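Local coordinates for Iron(III) ABC transporter, periplasmic iron-compound-binding protein (Vibrio cholerae, PDB 3TEF), which probably binds iron(III)-catecholate siderophores in the periplasm and passes them to an ABC transporter for import into the cell, at residues 23-27 / 64-70; 8-13 / 102-108; 32-36 / 121-125; 255-260 / 272-277. The contacts are given in a common frame with arbitrary orientation. Residues are numbered along the deposited sequence.

Contact 1 (23-27 / 64-70); sequences VVIGV and AGSLFEP
In the N-terminal lobe of this periplasmic binding protein, the end of a parallel beta-strand is covered by the loop that leads into helix 72-77. Residues 23-25 are extended (phi/psi near -115/130) inside the four-stranded sheet; G26 (109/138) is the N-cap of helix 27-35, and V27 is already helical (-75/-32). The sharp break suits glycine, since at these angles a CB would press against the preceding carbonyl. The closest backbone approach is G26 to L67, with CA atoms 5.2 Å apart.

No hydrogen bond links the segments, so apolar packing holds them. V23 and I25 point toward the loop, while V24 between them faces away, onto helix 27-35. V23 CG1 lies 3.7 Å from A64 CB, where a small methyl leaves room for the strand. I25 (mt) fills the hollow of the loop: its CD1 is 3.7 Å from P70 CB and its CG2 3.5 Å from S66 O. Farther on, L67 (mt) brings CD2 to 3.9 Å from V27 CG2 and 4.1 Å from G26 CA.

The loop keeps its shape through its own polar bonds. S66 N donates to E69 O (3.0 Å), and S66, with chi1 near +70°, forms an ST turn and ST motif: its OG accepts from F68 N at 3.2 Å and from E69 N at 2.9 Å.

Contact 2 (8-13 / 102-108); sequences HRLGKT and TIVFAAE
R9 NE donates to E108 OE2 at 2.7 Å, a nearly straight salt bridge, and R9 NH2 reaches A107 O at 2.9 Å; both acceptors lie at the guanidinium edge, while A106 CB sits over one face, 3.8 Å from NH2. Arginine suits this place because its long side chain, extended to CD (chi1 and chi2 t), can serve a carboxylate and a carbonyl together. At the other end T13 OG1 donates to T102 O (2.7 Å), an acceptor shared with Y93 OH. One water joins the backbones between them, accepting from R9 N (2.8 Å) and donating to V104 O (2.9 Å).

Residues 8-11 form the type I turn of the beta-hairpin 3-8/11-16, closed by H8 N to G11 O (2.8 Å) and G11 N to H8 O (3.0 Å); G11 takes phi/psi 112/-149, a conformation easy for glycine. This hairpin packs beside edge strand 102-104 of the parallel sheet, with the CA atoms of H8 and V104 5.9 Å apart.

H8, with chi1 near +60°, lays its imidazole against that strand: I103 CA makes a CH-pi contact, 4.1 Å from the ring centroid. V104 (chi1 t) points toward the turn, its CG2 3.5 Å from L10 CG, and I103 CG1 lies 4.0 Å from T13 CB.

Contact 3 (32-36 / 121-125); sequences AIDSF and WRNLG
This is apolar helix-to-helix packing within the N-terminal lobe, between the C-terminal end of helix 27-35 and the second half of helix 113-128. No hydrogen bond crosses it. The CA atoms of A32 and W121 are 7.3 Å apart and those of I33 and L124 7.6 Å, a close approach that the small A32 permits. L124 (mt) is central: its CD1 lies 3.7 Å from A32 CB, 4.1 Å from I33 CG1 and 4.3 Å from F36 CD2, at the edge of the phenyl ring. F36, the first residue to leave the helix (phi/psi -90/8), has chi1 near -76° and turns its ring edge to the face of W121. This T-shaped pair has F36 and indole five-membered ring centroids 5.9 Å apart and planes at 73°; F36 CE2 also packs 4.2 Å from W121 CB. The indole NE1 is satisfied by S265 O. F105, just after strand 102-104, packs on both A32 and L124, while V134 of helix 131-154 and V267 of helix 267-279 each touch F36 and W121.

Contact 4 (255-260 / 272-277); sequences LDVNAW and QMVADM
A capped helix start docks here on the chain's last helix, 267-279, in the central part of the protein. After extended L255 (phi/psi -66/146), D256 is the N-cap of helix 257-262: with chi1 t, its OD2 accepts from A259 N at 2.9 Å. The helix widens into a pi-type turn at 258-260. CA atoms are 6.1 Å apart at A259-Q272 and 6.3 Å at L255-D276.

D276 (chi1 m) is the polar centre. Its OD2 accepts from D256 N at 2.9 Å and from W260 NE1 at 2.8 Å, so one carboxylate oxygen holds both the helix start and the buried indole; its OD1 receives Q272 NE2 at 3.0 Å, a bond within its own helix. A water bridges the partly exposed D256 and Q272, donating to D256 OD1 (3.0 Å) and, weakly, to Q272 OE1 (2.8 Å).

W260 (chi1 m, chi2 80°) lies against two flexible methionines. M273 CG stands over its five-membered ring, 3.7 Å from the centroid, while M277 SD meets the six-membered ring at its edge, 5.1 Å from the centroid. A259 CB, 3.6 Å from Q272 CB, is small enough for close approach, and L255 CD2 packs 3.9 Å from M277 CE. Beyond them lies strand 215-220, touched by L255 and M277. Such sulfur placement beside an indole is the Met-aromatic motif, here combined with a helix N-cap.

How the contacts relate
All four contacts are largely buried, but contact 2 reaches the surface through its exposed arginine. Contacts 1 and 2 both involve the parallel sheet of the N-terminal lobe, at strands 22-25 and 102-104. Contact 3 packs helices against that sheet: I33 CD1 meets V24 CG2 at 3.5 Å, and F105 CZ of contact 2 meets A32 CB at 3.4 Å. Contact 4 lies nearest the centre of the chain, yet touches contact 1 where N258 OD1 nears V27 CG1 (3.7 Å). Chemistry follows place: contacts 1 and 3 join their segments without hydrogen bonds, contact 2 adds a salt bridge and hydrogen bonds, and contact 4 relies on one carboxylate oxygen accepting from a backbone NH and a buried indole.

Contact 1 (23-27 / 64-70)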
loop_
_atom_site.group_PDB
_atom_site.type_symbol
_atom_site.label_atom_id
_atom_site.label_comp_id
_atom_site.label_asym_id
_atom_site.label_seq_id
_atom_site.Cartn_x
_atom_site.Cartn_y
_atom_site.Cartn_z
ATOM N N VAL A 23 -10.606 11.398 11.814
ATOM C CA VAL A 23 -10.886 11.570 10.394
ATOM C C VAL A 23 -9.772 10.846 9.646
ATOM O O VAL A 23 -8.596 10.976 10.001
ATOM C CB VAL A 23 -10.883 13.068 10.020
ATOM C CG1 VAL A 23 -10.852 13.270 8.501
ATOM C CG2 VAL A 23 -12.083 13.756 10.634
ATOM N N VAL A 24 -10.132 10.075 8.624
ATOM C CA VAL A 24 -9.138 9.292 7.905
ATOM C C VAL A 24 -9.192 9.571 6.405
ATOM O O VAL A 24 -10.251 9.441 5.768
ATOM C CB VAL A 24 -9.325 7.770 8.153
ATOM C CG1 VAL A 24 -8.211 6.991 7.475
ATOM C CG2 VAL A 24 -9.355 7.468 9.648
ATOM N N ILE A 25 -8.044 9.948 5.843
ATOM C CA ILE A 25 -7.913 10.068 4.397
ATOM C C ILE A 25 -6.916 9.007 3.919
ATOM O O ILE A 25 -5.829 8.878 4.483
ATOM C CB ILE A 25 -7.424 11.463 4.008
ATOM C CG1 ILE A 25 -8.496 12.490 4.402
ATOM C CG2 ILE A 25 -7.169 11.521 2.512
ATOM C CD1 ILE A 25 -8.042 13.934 4.269
ATOM N N GLY A 26 -7.291 8.237 2.900
ATOM C CA GLY A 26 -6.427 7.170 2.409
ATOM C C GLY A 26 -6.976 5.791 2.764
ATOM O O GLY A 26 -7.419 5.561 3.891
ATOM N N VAL A 27 -6.906 4.867 1.814
ATOM C CA VAL A 27 -7.461 3.527 2.008
ATOM C C VAL A 27 -6.595 2.674 2.919
ATOM O O VAL A 27 -7.107 1.831 3.651
ATOM C CB VAL A 27 -7.673 2.822 0.661
ATOM C CG1 VAL A 27 -8.264 1.416 0.869
ATOM C CG2 VAL A 27 -8.573 3.670 -0.232
ATOM N N ALA A 64 -14.422 13.273 3.763
ATOM C CA ALA A 64 -13.303 14.126 4.138
ATOM C C ALA A 64 -12.489 14.516 2.908
ATOM O O ALA A 64 -11.393 15.091 3.029
ATOM C CB ALA A 64 -12.435 13.418 5.156
ATOM N N GLY A 65 -13.024 14.204 1.729
ATOM C CA GLY A 65 -12.377 14.526 0.471
ATOM C C GLY A 65 -11.991 13.295 -0.321
ATOM O O GLY A 65 -12.541 12.219 -0.095
ATOM N N SER A 66 -11.068 13.460 -1.264
ATOM C CA SER A 66 -10.589 12.351 -2.078
ATOM C C SER A 66 -9.307 11.813 -1.470
ATOM O O SER A 66 -8.904 12.264 -0.408
ATOM C CB SER A 66 -10.327 12.806 -3.510
ATOM O OG SER A 66 -9.197 13.669 -3.571
ATOM N N LEU A 67 -8.680 10.840 -2.132
ATOM C CA LEU A 67 -7.408 10.310 -1.655
ATOM C C LEU A 67 -6.328 11.376 -1.678
ATOM O O LEU A 67 -5.381 11.311 -0.903
ATOM C CB LEU A 67 -6.943 9.123 -2.501
ATOM C CG LEU A 67 -7.851 7.892 -2.571
ATOM C CD1 LEU A 67 -7.122 6.773 -3.322
ATOM C CD2 LEU A 67 -8.285 7.414 -1.189
ATOM N N PHE A 68 -6.471 12.341 -2.582
ATOM C CA PHE A 68 -5.427 13.355 -2.785
ATOM C C PHE A 68 -5.763 14.715 -2.169
ATOM O O PHE A 68 -4.866 15.432 -1.691
ATOM C CB PHE A 68 -5.178 13.553 -4.285
ATOM C CG PHE A 68 -4.621 12.341 -4.974
ATOM C CD1 PHE A 68 -3.256 12.130 -5.023
ATOM C CD2 PHE A 68 -5.464 11.416 -5.563
ATOM C CE1 PHE A 68 -2.738 11.014 -5.650
ATOM C CE2 PHE A 68 -4.951 10.288 -6.188
ATOM C CZ PHE A 68 -3.594 10.094 -6.242
ATOM N N GLU A 69 -7.045 15.071 -2.209
ATOM C CA GLU A 69 -7.506 16.420 -1.882
ATOM C C GLU A 69 -8.499 16.432 -0.727
ATOM O O GLU A 69 -9.681 16.114 -0.909
ATOM C CB GLU A 69 -8.182 17.049 -3.101
ATOM C CG GLU A 69 -7.292 17.171 -4.320
ATOM C CD GLU A 69 -6.551 18.492 -4.365
ATOM O OE1 GLU A 69 -5.943 18.875 -3.334
ATOM O OE2 GLU A 69 -6.598 19.164 -5.425
ATOM N N PRO A 70 -8.036 16.819 0.462
ATOM C CA PRO A 70 -8.916 16.887 1.629
ATOM C C PRO A 70 -9.981 17.965 1.458
ATOM O O PRO A 70 -9.728 18.998 0.825
ATOM C CB PRO A 70 -7.954 17.270 2.772
ATOM C CG PRO A 70 -6.598 16.859 2.280
ATOM C CD PRO A 70 -6.645 17.166 0.809
#

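Contact 2 (8-13 / 102-108)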
loop_
_atom_site.group_PDB
_atom_site.type_symbol
_atom_site.label_atom_id
_atom_site.label_comp_id
_atom_site.label_asym_id
_atom_site.label_seq_id
_atom_site.Cartn_x
_atom_site.Cartn_y
_atom_site.Cartn_z
ATOM N N HIS A 8 6.512 10.318 12.203
ATOM C CA HIS A 8 6.063 9.785 10.931
ATOM C C HIS A 8 6.744 10.518 9.785
ATOM O O HIS A 8 7.653 11.346 10.007
ATOM C CB HIS A 8 4.538 9.913 10.819
ATOM C CG HIS A 8 4.062 11.326 10.914
ATOM N ND1 HIS A 8 3.666 11.898 12.104
ATOM C CD2 HIS A 8 3.966 12.288 9.974
ATOM C CE1 HIS A 8 3.336 13.157 11.889
ATOM N NE2 HIS A 8 3.506 13.423 10.609
ATOM N N ARG A 9 6.333 10.218 8.559
ATOM C CA ARG A 9 7.029 10.770 7.397
ATOM C C ARG A 9 7.069 12.290 7.401
ATOM O O ARG A 9 8.050 12.895 6.959
ATOM C CB ARG A 9 6.427 10.281 6.084
ATOM C CG ARG A 9 7.236 10.753 4.892
ATOM C CD ARG A 9 6.488 10.559 3.601
ATOM N NE ARG A 9 6.403 9.154 3.215
ATOM C CZ ARG A 9 5.914 8.757 2.049
ATOM N NH1 ARG A 9 5.485 9.671 1.179
ATOM N NH2 ARG A 9 5.867 7.467 1.743
ATOM N N LEU A 10 6.008 12.915 7.902
ATOM C CA LEU A 10 5.917 14.371 7.847
ATOM C C LEU A 10 6.256 15.022 9.199
ATOM O O LEU A 10 5.785 16.113 9.515
ATOM C CB LEU A 10 4.528 14.811 7.346
ATOM C CG LEU A 10 4.173 14.677 5.851
ATOM C CD1 LEU A 10 4.178 16.007 5.114
ATOM C CD2 LEU A 10 5.016 13.639 5.091
ATOM N N GLY A 11 7.059 14.334 10.002
ATOM C CA GLY A 11 7.557 14.916 11.235
ATOM C C GLY A 11 7.002 14.280 12.490
ATOM O O GLY A 11 6.709 13.083 12.507
ATOM N N LYS A 12 6.870 15.086 13.541
ATOM C CA LYS A 12 6.408 14.613 14.837
ATOM C C LYS A 12 5.085 15.270 15.195
ATOM O O LYS A 12 4.903 16.467 14.991
ATOM C CB LYS A 12 7.451 14.918 15.923
ATOM C CG LYS A 12 8.757 14.158 15.742
ATOM C CD LYS A 12 9.812 14.646 16.723
ATOM C CE LYS A 12 10.110 16.122 16.521
ATOM N NZ LYS A 12 11.247 16.558 17.370
ATOM N N THR A 13 4.163 14.468 15.723
ATOM C CA THR A 13 2.870 14.964 16.154
ATOM C C THR A 13 2.600 14.513 17.581
ATOM O O THR A 13 2.727 13.330 17.897
ATOM C CB THR A 13 1.752 14.418 15.249
ATOM O OG1 THR A 13 1.980 14.870 13.905
ATOM C CG2 THR A 13 0.391 14.891 15.732
ATOM N N THR A 102 -2.296 15.728 13.186
ATOM C CA THR A 102 -2.369 14.940 11.962
ATOM C C THR A 102 -1.158 14.009 11.891
ATOM O O THR A 102 -0.037 14.392 12.241
ATOM C CB THR A 102 -2.404 15.871 10.723
ATOM O OG1 THR A 102 -3.567 16.710 10.796
ATOM C CG2 THR A 102 -2.436 15.070 9.436
ATOM N N ILE A 103 -1.387 12.774 11.473
ATOM C CA ILE A 103 -0.302 11.816 11.327
ATOM C C ILE A 103 -0.356 11.236 9.939
ATOM O O ILE A 103 -1.448 10.945 9.421
ATOM C CB ILE A 103 -0.439 10.674 12.343
ATOM C CG1 ILE A 103 -0.174 11.188 13.758
ATOM C CG2 ILE A 103 0.494 9.502 12.002
ATOM C CD1 ILE A 103 -0.584 10.182 14.837
ATOM N N VAL A 104 0.813 11.052 9.336
ATOM C CA VAL A 104 0.894 10.377 8.048
ATOM C C VAL A 104 1.141 8.887 8.250
ATOM O O VAL A 104 1.970 8.483 9.063
ATOM C CB VAL A 104 1.970 10.981 7.129
ATOM C CG1 VAL A 104 2.128 10.126 5.870
ATOM C CG2 VAL A 104 1.608 12.402 6.767
ATOM N N PHE A 105 0.383 8.074 7.521
ATOM C CA PHE A 105 0.433 6.618 7.638
ATOM C C PHE A 105 0.910 6.103 6.292
ATOM O O PHE A 105 0.184 6.176 5.292
ATOM C CB PHE A 105 -0.985 6.089 7.980
ATOM C CG PHE A 105 -1.064 4.593 8.196
ATOM C CD1 PHE A 105 -0.865 4.046 9.462
ATOM C CD2 PHE A 105 -1.384 3.739 7.141
ATOM C CE1 PHE A 105 -0.946 2.679 9.676
ATOM C CE2 PHE A 105 -1.458 2.355 7.349
ATOM C CZ PHE A 105 -1.239 1.833 8.621
ATOM N N ALA A 106 2.151 5.624 6.239
ATOM C CA ALA A 106 2.743 5.330 4.944
ATOM C C ALA A 106 3.966 4.441 5.053
ATOM O O ALA A 106 4.644 4.423 6.085
ATOM C CB ALA A 106 3.125 6.661 4.232
ATOM N N ALA A 107 4.253 3.730 3.967
ATOM C CA ALA A 107 5.464 2.915 3.853
ATOM C C ALA A 107 6.633 3.775 3.382
ATOM O O ALA A 107 6.424 4.789 2.727
ATOM C CB ALA A 107 5.243 1.815 2.869
ATOM N N GLU A 108 7.855 3.343 3.690
ATOM C CA GLU A 108 9.066 4.037 3.220
ATOM C C GLU A 108 9.945 3.093 2.401
ATOM O O GLU A 108 10.322 2.022 2.870
ATOM C CB GLU A 108 9.860 4.593 4.397
ATOM C CG GLU A 108 9.092 5.573 5.262
ATOM C CD GLU A 108 8.628 6.775 4.477
ATOM O OE1 GLU A 108 9.352 7.186 3.546
ATOM O OE2 GLU A 108 7.530 7.286 4.771
HETATM O O HOH W 1 4.596 8.073 7.899
#

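Contact 3 (32-36 / 121-125)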
loop_
_atom_site.group_PDB
_atom_site.type_symbol
_atom_site.label_atom_id
_atom_site.label_comp_id
_atom_site.label_asym_id
_atom_site.label_seq_id
_atom_site.Cartn_x
_atom_site.Cartn_y
_atom_site.Cartn_z
ATOM N N ALA A 32 -6.045 -0.107 8.156
ATOM C CA ALA A 32 -5.408 -0.456 9.423
ATOM C C ALA A 32 -6.243 0.022 10.609
ATOM O O ALA A 32 -6.415 -0.692 11.600
ATOM C CB ALA A 32 -3.977 0.105 9.486
ATOM N N ILE A 33 -6.806 1.216 10.487
ATOM C CA ILE A 33 -7.610 1.785 11.567
ATOM C C ILE A 33 -8.861 0.933 11.833
ATOM O O ILE A 33 -9.123 0.531 12.966
ATOM C CB ILE A 33 -7.940 3.272 11.304
ATOM C CG1 ILE A 33 -6.692 4.124 11.595
ATOM C CG2 ILE A 33 -9.110 3.723 12.154
ATOM C CD1 ILE A 33 -6.786 5.571 11.149
ATOM N N ASP A 34 -9.604 0.623 10.787
ATOM C CA ASP A 34 -10.756 -0.249 10.948
ATOM C C ASP A 34 -10.361 -1.640 11.465
ATOM O O ASP A 34 -11.027 -2.187 12.339
ATOM C CB ASP A 34 -11.541 -0.352 9.644
ATOM C CG ASP A 34 -12.722 -1.284 9.762
ATOM O OD1 ASP A 34 -13.761 -0.854 10.296
ATOM O OD2 ASP A 34 -12.591 -2.443 9.331
ATOM N N SER A 35 -9.279 -2.200 10.928
ATOM C CA SER A 35 -8.827 -3.540 11.304
ATOM C C SER A 35 -8.533 -3.665 12.799
ATOM O O SER A 35 -8.762 -4.728 13.404
ATOM C CB SER A 35 -7.591 -3.949 10.499
ATOM O OG SER A 35 -7.899 -4.072 9.123
ATOM N N PHE A 36 -8.019 -2.591 13.385
ATOM C CA PHE A 36 -7.682 -2.573 14.808
ATOM C C PHE A 36 -8.861 -2.117 15.677
ATOM O O PHE A 36 -8.721 -1.924 16.883
ATOM C CB PHE A 36 -6.412 -1.742 15.072
ATOM C CG PHE A 36 -5.138 -2.451 14.683
ATOM C CD1 PHE A 36 -4.835 -3.695 15.224
ATOM C CD2 PHE A 36 -4.247 -1.881 13.789
ATOM C CE1 PHE A 36 -3.671 -4.354 14.865
ATOM C CE2 PHE A 36 -3.090 -2.534 13.420
ATOM C CZ PHE A 36 -2.795 -3.769 13.964
ATOM N N TRP A 121 1.931 0.585 12.145
ATOM C CA TRP A 121 0.980 -0.084 13.029
ATOM C C TRP A 121 1.313 0.213 14.494
ATOM O O TRP A 121 0.421 0.460 15.302
ATOM C CB TRP A 121 0.929 -1.599 12.786
ATOM C CG TRP A 121 0.555 -2.020 11.384
ATOM C CD1 TRP A 121 0.183 -1.211 10.336
ATOM C CD2 TRP A 121 0.532 -3.360 10.885
ATOM N NE1 TRP A 121 -0.068 -1.978 9.220
ATOM C CE2 TRP A 121 0.147 -3.303 9.530
ATOM C CE3 TRP A 121 0.810 -4.612 11.456
ATOM C CZ2 TRP A 121 0.027 -4.446 8.736
ATOM C CZ3 TRP A 121 0.694 -5.752 10.666
ATOM C CH2 TRP A 121 0.311 -5.661 9.323
ATOM N N ARG A 122 2.599 0.214 14.833
ATOM C CA ARG A 122 2.995 0.556 16.198
ATOM C C ARG A 122 2.572 1.973 16.567
ATOM O O ARG A 122 2.164 2.225 17.703
ATOM C CB ARG A 122 4.493 0.321 16.430
ATOM C CG ARG A 122 4.821 -1.164 16.620
ATOM C CD ARG A 122 6.309 -1.439 16.881
ATOM N NE ARG A 122 6.485 -2.872 17.108
ATOM C CZ ARG A 122 7.183 -3.684 16.321
ATOM N NH1 ARG A 122 7.804 -3.208 15.254
ATOM N NH2 ARG A 122 7.258 -4.978 16.611
ATOM N N ASN A 123 2.631 2.889 15.602
ATOM C CA ASN A 123 2.144 4.247 15.827
ATOM C C ASN A 123 0.662 4.272 16.199
ATOM O O ASN A 123 0.263 4.964 17.139
ATOM C CB ASN A 123 2.394 5.136 14.604
ATOM C CG ASN A 123 3.840 5.573 14.487
ATOM O OD1 ASN A 123 4.627 5.406 15.414
ATOM N ND2 ASN A 123 4.195 6.145 13.341
ATOM N N LEU A 124 -0.152 3.531 15.451
ATOM C CA LEU A 124 -1.555 3.347 15.804
ATOM C C LEU A 124 -1.702 2.741 17.204
ATOM O O LEU A 124 -2.526 3.192 18.003
ATOM C CB LEU A 124 -2.271 2.462 14.775
ATOM C CG LEU A 124 -2.329 3.004 13.350
ATOM C CD1 LEU A 124 -3.245 2.104 12.510
ATOM C CD2 LEU A 124 -2.867 4.424 13.379
ATOM N N GLY A 125 -0.910 1.717 17.502
ATOM C CA GLY A 125 -0.972 1.097 18.817
ATOM C C GLY A 125 -0.771 2.101 19.940
ATOM O O GLY A 125 -1.476 2.062 20.957
#

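Contact 4 (255-260 / 272-277)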
loop_
_atom_site.group_PDB
_atom_site.type_symbol
_atom_site.label_atom_id
_atom_site.label_comp_id
_atom_site.label_asym_id
_atom_site.label_seq_id
_atom_site.Cartn_x
_atom_site.Cartn_y
_atom_site.Cartn_z
ATOM N N LEU A 255 -0.975 -9.218 -9.138
ATOM C CA LEU A 255 -1.057 -8.770 -7.754
ATOM C C LEU A 255 -2.359 -8.024 -7.471
ATOM O O LEU A 255 -2.866 -7.304 -8.329
ATOM C CB LEU A 255 0.130 -7.865 -7.420
ATOM C CG LEU A 255 1.550 -8.427 -7.583
ATOM C CD1 LEU A 255 2.557 -7.380 -7.170
ATOM C CD2 LEU A 255 1.747 -9.687 -6.762
ATOM N N ASP A 256 -2.880 -8.181 -6.262
ATOM C CA ASP A 256 -4.108 -7.487 -5.887
ATOM C C ASP A 256 -3.841 -5.986 -5.900
ATOM O O ASP A 256 -3.014 -5.480 -5.147
ATOM C CB ASP A 256 -4.573 -7.924 -4.501
ATOM C CG ASP A 256 -5.913 -7.318 -4.125
ATOM O OD1 ASP A 256 -6.959 -7.906 -4.472
ATOM O OD2 ASP A 256 -5.926 -6.249 -3.493
ATOM N N VAL A 257 -4.528 -5.265 -6.769
ATOM C CA VAL A 257 -4.198 -3.856 -6.953
ATOM C C VAL A 257 -4.486 -3.014 -5.712
ATOM O O VAL A 257 -3.685 -2.164 -5.342
ATOM C CB VAL A 257 -4.916 -3.254 -8.168
ATOM C CG1 VAL A 257 -4.526 -1.783 -8.321
ATOM C CG2 VAL A 257 -4.554 -4.036 -9.408
ATOM N N ASN A 258 -5.618 -3.252 -5.059
ATOM C CA ASN A 258 -5.897 -2.540 -3.822
ATOM C C ASN A 258 -4.789 -2.745 -2.790
ATOM O O ASN A 258 -4.292 -1.793 -2.192
ATOM C CB ASN A 258 -7.228 -2.980 -3.211
ATOM C CG ASN A 258 -7.448 -2.378 -1.839
ATOM O OD1 ASN A 258 -7.741 -1.187 -1.721
ATOM N ND2 ASN A 258 -7.263 -3.186 -0.790
ATOM N N ALA A 259 -4.409 -3.997 -2.580
ATOM C CA ALA A 259 -3.487 -4.311 -1.503
ATOM C C ALA A 259 -2.106 -3.700 -1.732
ATOM O O ALA A 259 -1.492 -3.208 -0.791
ATOM C CB ALA A 259 -3.360 -5.808 -1.310
ATOM N N TRP A 260 -1.618 -3.763 -2.974
ATOM C CA TRP A 260 -0.234 -3.358 -3.274
ATOM C C TRP A 260 -0.065 -1.886 -3.630
ATOM O O TRP A 260 1.001 -1.307 -3.407
ATOM C CB TRP A 260 0.337 -4.203 -4.421
ATOM C CG TRP A 260 0.567 -5.652 -4.073
ATOM C CD1 TRP A 260 -0.375 -6.643 -4.035
ATOM C CD2 TRP A 260 1.818 -6.280 -3.749
ATOM N NE1 TRP A 260 0.206 -7.835 -3.686
ATOM C CE2 TRP A 260 1.553 -7.640 -3.508
ATOM C CE3 TRP A 260 3.134 -5.813 -3.616
ATOM C CZ2 TRP A 260 2.553 -8.549 -3.154
ATOM C CZ3 TRP A 260 4.123 -6.714 -3.277
ATOM C CH2 TRP A 260 3.829 -8.065 -3.047
ATOM N N GLN A 272 -3.019 -9.605 2.337
ATOM C CA GLN A 272 -3.202 -9.944 0.931
ATOM C C GLN A 272 -1.889 -10.001 0.148
ATOM O O GLN A 272 -1.717 -10.866 -0.714
ATOM C CB GLN A 272 -4.186 -8.983 0.256
ATOM C CG GLN A 272 -4.529 -9.351 -1.180
ATOM C CD GLN A 272 -5.324 -10.638 -1.274
ATOM O OE1 GLN A 272 -6.375 -10.768 -0.649
ATOM N NE2 GLN A 272 -4.811 -11.606 -2.030
ATOM N N MET A 273 -0.973 -9.066 0.419
ATOM C CA MET A 273 0.343 -9.123 -0.213
ATOM C C MET A 273 1.010 -10.461 0.081
ATOM O O MET A 273 1.587 -11.080 -0.806
ATOM C CB MET A 273 1.238 -7.982 0.280
ATOM C CG MET A 273 0.721 -6.589 -0.108
ATOM S SD MET A 273 1.574 -5.275 0.769
ATOM C CE MET A 273 3.254 -5.535 0.182
ATOM N N VAL A 274 0.964 -10.870 1.344
ATOM C CA VAL A 274 1.512 -12.168 1.741
ATOM C C VAL A 274 0.846 -13.314 0.966
ATOM O O VAL A 274 1.526 -14.187 0.408
ATOM C CB VAL A 274 1.361 -12.398 3.255
ATOM C CG1 VAL A 274 1.546 -13.877 3.593
ATOM C CG2 VAL A 274 2.356 -11.544 4.021
ATOM N N ALA A 275 -0.479 -13.298 0.914
ATOM C CA ALA A 275 -1.214 -14.322 0.171
ATOM C C ALA A 275 -0.793 -14.345 -1.296
ATOM O O ALA A 275 -0.622 -15.417 -1.878
ATOM C CB ALA A 275 -2.714 -14.120 0.290
ATOM N N ASP A 276 -0.632 -13.168 -1.898
ATOM C CA ASP A 276 -0.235 -13.096 -3.302
ATOM C C ASP A 276 1.143 -13.711 -3.516
ATOM O O ASP A 276 1.360 -14.435 -4.490
ATOM C CB ASP A 276 -0.235 -11.654 -3.833
ATOM C CG ASP A 276 -1.629 -11.088 -4.040
ATOM O OD1 ASP A 276 -2.616 -11.862 -4.079
ATOM O OD2 ASP A 276 -1.733 -9.846 -4.188
ATOM N N MET A 277 2.076 -13.412 -2.613
ATOM C CA MET A 277 3.440 -13.922 -2.728
ATOM C C MET A 277 3.468 -15.443 -2.533
ATOM O O MET A 277 4.161 -16.156 -3.256
ATOM C CB MET A 277 4.376 -13.224 -1.738
ATOM C CG MET A 277 4.648 -11.737 -2.024
ATOM S SD MET A 277 5.763 -11.352 -3.413
ATOM C CE MET A 277 4.630 -11.405 -4.793
HETATM O O HOH W 2 -8.064 -10.187 -2.786
#